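Local coordinates for protein FAD dependent oxidoreductase (Chelativorans sp. BNC1, PDB 6PXS) that binds FAD and acts as an iminodiacetate oxidase, a flavoenzyme of the DadA oxidoreductase family, at residues Leu179-Ala184 against Gln322-Leu326; Pro315-Pro321 against Tyr363-Pro368. All coordinates share one frame. Residue numbers count along the deposited sequence, not the author numbering.

Interaction 1: residues Leu179-Ala184 against Gln322-Leu326; sequences LNDGRA and QIAGL
The strands 176-180 and 183-187 form a two-stranded hairpin. A type I' turn from N180 to R183 closes it, with D181 and G182 both at positive phi. Backbone hydrogen bonds N180 N to R183 O (3.1 Å) and R183 N to N180 O (3.0 Å) close the turn. The segment Q322-L326 meets the R183-A184 side. R183 and A324 form a single beta bridge, CA to CA 4.9 Å. Its hydrogen bond runs from A184 N to A324 O, 3.3 Å. Water 1 donates to A184 O (2.6 Å) and to G325 O (3.3 Å).

R183 has chi1 and chi2 both t, then chi3 m. Its CG lies 3.5 Å from A324 O. The bend at chi3 brings one guanidinium face over A324 CB, with NH2 3.9 Å from that atom. A184 points toward the segment. Its CB lies 4.0 Å from L326 CB (L326 is t, p) and 4.2 Å from I323 CG2 (I323 is m, t). L179, also t, p, reaches in with its end: CD1 is 4.2 Å from I323 CG2.

The contact thus joins the hairpin to the loop leading into strand 326-330. Strand 198-201 flanks it: I199 touches A184 and hydrogen-bonds, backbone to backbone, with G325, while V201 packs on L326.

Interaction 2: residues Pro315-Pro321 against Tyr363-Pro368; sequences PILGRVP and YSPTGP
P315-P321 and Y363-P368 run roughly the same way, 41° apart end to end. The CA atoms pair I316 with Y363 (4.9 Å), G318 with S364 (4.8 Å) and P321 with G367 (4.7 Å).

P315 places CD 4.0 Å from Y363 CD1, and its carbonyl O lies at the ring edge. Y363 is at chi1 m, chi2 -77°, and its OH hydrogen-bonds to the backbone O of D56 in helix 55-76. I316 and L317 are extended and both m, t. I316 CG2 meets P365 CB at 3.5 Å. I316 CA makes a CA-H...O contact of 3.3 Å with Y363 O. L317 N donates to the same Y363 O, 2.8 Å. S364 CA makes a second CA-H...O contact, 3.4 Å to L317 O. G318 turns the corner at phi/psi 134/173, where a CB would crowd the preceding carbonyl. Its O lies 3.5 Å from P365 CD. R319 points away and forms a salt bridge with E198. V320, chi1 t, sets CG2 4.1 Å from P365 CG. P321 points toward the tail: its CD is 3.5 Å from P365 O, and its O is 3.2 Å from P368 CD.

A C-terminal tail here lies along the edge strand 316-317 of the FAD-domain sheet and the corner after it. Two CA-H...O contacts flank the single hydrogen bond. Beyond G318, proline rings pack by van der Waals contact against side chains and carbonyl oxygens.

Overall arrangement
Interactions 1 and 2 are centred 13 Å apart and share one connection: the chain runs from P315-P321 directly into Q322-L326. They touch in two places. L326 CD2 packs on V320 CG2 at 3.5 Å where the connection folds back. P368 of the tail packs on the first residues of Q322-L326, its CD 3.9 Å from Q322 CB and 4.1 Å from I323 CG1. Strands 316-317 and 326-330 are antiparallel neighbours in the Rossmann-type sheet. The L317 side chain is about 9 Å from the FAD and about 5 Å from that of L11, an FAD-binding residue. The L326 side chain is about 11 Å from FAD.

Interaction 1: residues Leu179-Ala184 against Gln322-Leu326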
loop_
_atom_site.group_PDB
_atom_site.type_symbol
_atom_site.label_atom_id
_atom_site.label_comp_id
_atom_site.label_asym_id
_atom_site.label_seq_id
_atom_site.Cartn_x
_atom_site.Cartn_y
_atom_site.Cartn_z
ATOM N N LEU A 179 -39.899 -0.772 5.977
ATOM C CA LEU A 179 -41.078 -1.615 5.808
ATOM C C LEU A 179 -42.290 -0.718 5.583
ATOM O O LEU A 179 -42.698 0.023 6.484
ATOM C CB LEU A 179 -41.266 -2.508 7.032
ATOM C CG LEU A 179 -42.268 -3.659 6.946
ATOM C CD1 LEU A 179 -41.934 -4.600 5.797
ATOM C CD2 LEU A 179 -42.291 -4.414 8.265
ATOM N N ASN A 180 -42.866 -0.785 4.383
ATOM C CA ASN A 180 -43.998 0.052 4.000
ATOM C C ASN A 180 -45.145 -0.832 3.533
ATOM O O ASN A 180 -45.022 -1.536 2.525
ATOM C CB ASN A 180 -43.606 1.039 2.899
ATOM C CG ASN A 180 -44.788 1.841 2.388
ATOM O OD1 ASN A 180 -45.294 1.594 1.293
ATOM N ND2 ASN A 180 -45.242 2.801 3.186
ATOM N N ASP A 181 -46.260 -0.785 4.263
ATOM C CA ASP A 181 -47.480 -1.497 3.885
ATOM C C ASP A 181 -47.208 -2.978 3.641
ATOM O O ASP A 181 -47.740 -3.586 2.709
ATOM C CB ASP A 181 -48.124 -0.855 2.654
ATOM N N GLY A 182 -46.370 -3.569 4.490
ATOM C CA GLY A 182 -46.093 -4.986 4.424
ATOM C C GLY A 182 -45.179 -5.423 3.300
ATOM O O GLY A 182 -44.900 -6.624 3.187
ATOM N N ARG A 183 -44.709 -4.504 2.462
ATOM C CA ARG A 183 -43.778 -4.820 1.391
ATOM C C ARG A 183 -42.440 -4.139 1.649
ATOM O O ARG A 183 -42.358 -3.117 2.336
ATOM C CB ARG A 183 -44.334 -4.394 0.028
ATOM C CG ARG A 183 -43.542 -4.939 -1.155
ATOM C CD ARG A 183 -44.134 -4.505 -2.486
ATOM N NE ARG A 183 -45.378 -5.206 -2.796
ATOM C CZ ARG A 183 -45.448 -6.378 -3.423
ATOM N NH1 ARG A 183 -46.630 -6.931 -3.661
ATOM N NH2 ARG A 183 -44.343 -7.003 -3.813
ATOM N N ALA A 184 -41.386 -4.723 1.083
ATOM C CA ALA A 184 -40.032 -4.238 1.306
ATOM C C ALA A 184 -39.722 -3.069 0.379
ATOM O O ALA A 184 -40.007 -3.121 -0.821
ATOM C CB ALA A 184 -39.025 -5.365 1.086
ATOM N N GLN A 322 -43.867 -13.449 5.576
ATOM C CA GLN A 322 -44.736 -12.331 5.916
ATOM C C GLN A 322 -44.281 -11.013 5.302
ATOM O O GLN A 322 -44.902 -9.977 5.570
ATOM C CB GLN A 322 -44.880 -12.162 7.436
ATOM C CG GLN A 322 -45.202 -13.470 8.141
ATOM C CD GLN A 322 -45.386 -13.293 9.629
ATOM O OE1 GLN A 322 -45.787 -12.225 10.091
ATOM N NE2 GLN A 322 -45.088 -14.337 10.392
ATOM N N ILE A 323 -43.235 -11.011 4.478
ATOM C CA ILE A 323 -42.748 -9.808 3.815
ATOM C C ILE A 323 -42.642 -10.105 2.328
ATOM O O ILE A 323 -41.933 -11.035 1.925
ATOM C CB ILE A 323 -41.395 -9.352 4.381
ATOM C CG1 ILE A 323 -41.531 -9.094 5.885
ATOM C CG2 ILE A 323 -40.905 -8.106 3.653
ATOM C CD1 ILE A 323 -40.309 -8.469 6.522
ATOM N N ALA A 324 -43.343 -9.321 1.516
ATOM C CA ALA A 324 -43.382 -9.527 0.079
ATOM C C ALA A 324 -42.234 -8.791 -0.599
ATOM O O ALA A 324 -41.783 -7.739 -0.137
ATOM C CB ALA A 324 -44.715 -9.050 -0.499
ATOM N N GLY A 325 -41.763 -9.360 -1.705
ATOM C CA GLY A 325 -40.736 -8.715 -2.498
ATOM C C GLY A 325 -39.377 -8.649 -1.838
ATOM O O GLY A 325 -38.623 -7.702 -2.085
ATOM N N LEU A 326 -39.041 -9.629 -1.001
ATOM C CA LEU A 326 -37.757 -9.657 -0.318
ATOM C C LEU A 326 -37.205 -11.073 -0.331
ATOM O O LEU A 326 -37.937 -12.038 -0.097
ATOM C CB LEU A 326 -37.877 -9.158 1.129
ATOM C CG LEU A 326 -36.583 -9.158 1.950
ATOM C CD1 LEU A 326 -35.514 -8.317 1.271
ATOM C CD2 LEU A 326 -36.843 -8.654 3.362
HETATM O O HOH W 1 -40.027 -4.838 -2.767
#

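Interaction 2: residues Pro315-Pro321 against Tyr363-Pro368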
loop_
_atom_site.group_PDB
_atom_site.type_symbol
_atom_site.label_atom_id
_atom_site.label_comp_id
_atom_site.label_asym_id
_atom_site.label_seq_id
_atom_site.Cartn_x
_atom_site.Cartn_y
_atom_site.Cartn_z
ATOM N N PRO A 315 -26.659 -22.397 5.585
ATOM C CA PRO A 315 -26.896 -21.025 5.117
ATOM C C PRO A 315 -28.334 -20.571 5.297
ATOM O O PRO A 315 -29.182 -21.318 5.796
ATOM C CB PRO A 315 -26.520 -21.086 3.628
ATOM C CG PRO A 315 -25.864 -22.413 3.420
ATOM C CD PRO A 315 -26.422 -23.315 4.460
ATOM N N ILE A 316 -28.611 -19.338 4.882
ATOM C CA ILE A 316 -29.945 -18.751 4.925
ATOM C C ILE A 316 -30.292 -18.345 3.500
ATOM O O ILE A 316 -29.686 -17.418 2.948
ATOM C CB ILE A 316 -30.017 -17.547 5.874
ATOM C CG1 ILE A 316 -29.707 -17.982 7.308
ATOM C CG2 ILE A 316 -31.390 -16.890 5.793
ATOM C CD1 ILE A 316 -29.670 -16.840 8.306
ATOM N N LEU A 317 -31.263 -19.035 2.903
ATOM C CA LEU A 317 -31.667 -18.774 1.529
ATOM C C LEU A 317 -33.176 -18.907 1.414
ATOM O O LEU A 317 -33.752 -19.883 1.902
ATOM C CB LEU A 317 -30.987 -19.746 0.559
ATOM C CG LEU A 317 -29.470 -19.896 0.681
ATOM C CD1 LEU A 317 -28.993 -21.048 -0.181
ATOM C CD2 LEU A 317 -28.764 -18.614 0.287
ATOM N N GLY A 318 -33.809 -17.934 0.771
ATOM C CA GLY A 318 -35.227 -17.992 0.480
ATOM C C GLY A 318 -35.933 -16.692 0.814
ATOM O O GLY A 318 -35.370 -15.768 1.398
ATOM N N ARG A 319 -37.203 -16.647 0.423
ATOM C CA ARG A 319 -38.025 -15.473 0.666
ATOM C C ARG A 319 -38.280 -15.293 2.157
ATOM O O ARG A 319 -38.292 -16.253 2.932
ATOM C CB ARG A 319 -39.355 -15.587 -0.077
ATOM C CG ARG A 319 -39.226 -15.432 -1.580
ATOM C CD ARG A 319 -40.574 -15.505 -2.272
ATOM N NE ARG A 319 -40.465 -15.165 -3.687
ATOM C CZ ARG A 319 -40.359 -13.924 -4.152
ATOM N NH1 ARG A 319 -40.345 -12.894 -3.315
ATOM N NH2 ARG A 319 -40.263 -13.711 -5.457
ATOM N N VAL A 320 -38.491 -14.043 2.554
ATOM C CA VAL A 320 -38.734 -13.714 3.954
ATOM C C VAL A 320 -40.211 -13.942 4.254
ATOM O O VAL A 320 -41.072 -13.373 3.570
ATOM C CB VAL A 320 -38.317 -12.270 4.267
ATOM C CG1 VAL A 320 -38.627 -11.930 5.720
ATOM C CG2 VAL A 320 -36.838 -12.082 3.974
ATOM N N PRO A 321 -40.555 -14.759 5.247
ATOM C CA PRO A 321 -41.973 -14.944 5.577
ATOM C C PRO A 321 -42.624 -13.640 6.011
ATOM O O PRO A 321 -42.022 -12.830 6.716
ATOM C CB PRO A 321 -41.941 -15.968 6.716
ATOM C CG PRO A 321 -40.635 -16.654 6.586
ATOM C CD PRO A 321 -39.688 -15.631 6.059
ATOM N N TYR A 363 -33.634 -23.861 4.728
ATOM C CA TYR A 363 -32.732 -22.718 4.752
ATOM C C TYR A 363 -33.456 -21.380 4.815
ATOM O O TYR A 363 -32.791 -20.340 4.854
ATOM C CB TYR A 363 -31.821 -22.730 3.516
ATOM C CG TYR A 363 -31.211 -24.077 3.204
ATOM C CD1 TYR A 363 -30.133 -24.562 3.932
ATOM C CD2 TYR A 363 -31.708 -24.860 2.172
ATOM C CE1 TYR A 363 -29.574 -25.794 3.645
ATOM C CE2 TYR A 363 -31.156 -26.090 1.879
ATOM C CZ TYR A 363 -30.089 -26.552 2.616
ATOM O OH TYR A 363 -29.541 -27.778 2.322
ATOM N N SER A 364 -34.784 -21.372 4.827
ATOM C CA SER A 364 -35.510 -20.113 4.749
ATOM C C SER A 364 -35.204 -19.255 5.976
ATOM O O SER A 364 -35.035 -19.784 7.081
ATOM C CB SER A 364 -37.017 -20.360 4.656
ATOM O OG SER A 364 -37.542 -20.777 5.902
ATOM N N PRO A 365 -35.127 -17.931 5.823
ATOM C CA PRO A 365 -34.946 -17.071 6.999
ATOM C C PRO A 365 -36.195 -17.026 7.862
ATOM O O PRO A 365 -37.214 -17.640 7.527
ATOM C CB PRO A 365 -34.631 -15.701 6.387
ATOM C CG PRO A 365 -35.277 -15.731 5.048
ATOM C CD PRO A 365 -35.182 -17.152 4.573
ATOM N N THR A 366 -36.127 -16.304 8.974
ATOM C CA THR A 366 -37.272 -16.124 9.849
ATOM C C THR A 366 -38.020 -14.847 9.481
ATOM O O THR A 366 -37.491 -13.959 8.807
ATOM C CB THR A 366 -36.832 -16.070 11.314
ATOM O OG1 THR A 366 -35.836 -15.052 11.481
ATOM C CG2 THR A 366 -36.266 -17.413 11.750
ATOM N N GLY A 367 -39.268 -14.767 9.932
ATOM C CA GLY A 367 -40.106 -13.629 9.646
ATOM C C GLY A 367 -39.939 -12.525 10.670
ATOM O O GLY A 367 -39.135 -12.626 11.603
ATOM N N PRO A 368 -40.695 -11.442 10.509
ATOM C CA PRO A 368 -40.607 -10.339 11.473
ATOM C C PRO A 368 -41.089 -10.760 12.852
ATOM O O PRO A 368 -42.097 -11.457 12.995
ATOM C CB PRO A 368 -41.512 -9.260 10.866
ATOM C CG PRO A 368 -42.433 -9.997 9.950
ATOM C CD PRO A 368 -41.647 -11.158 9.422
#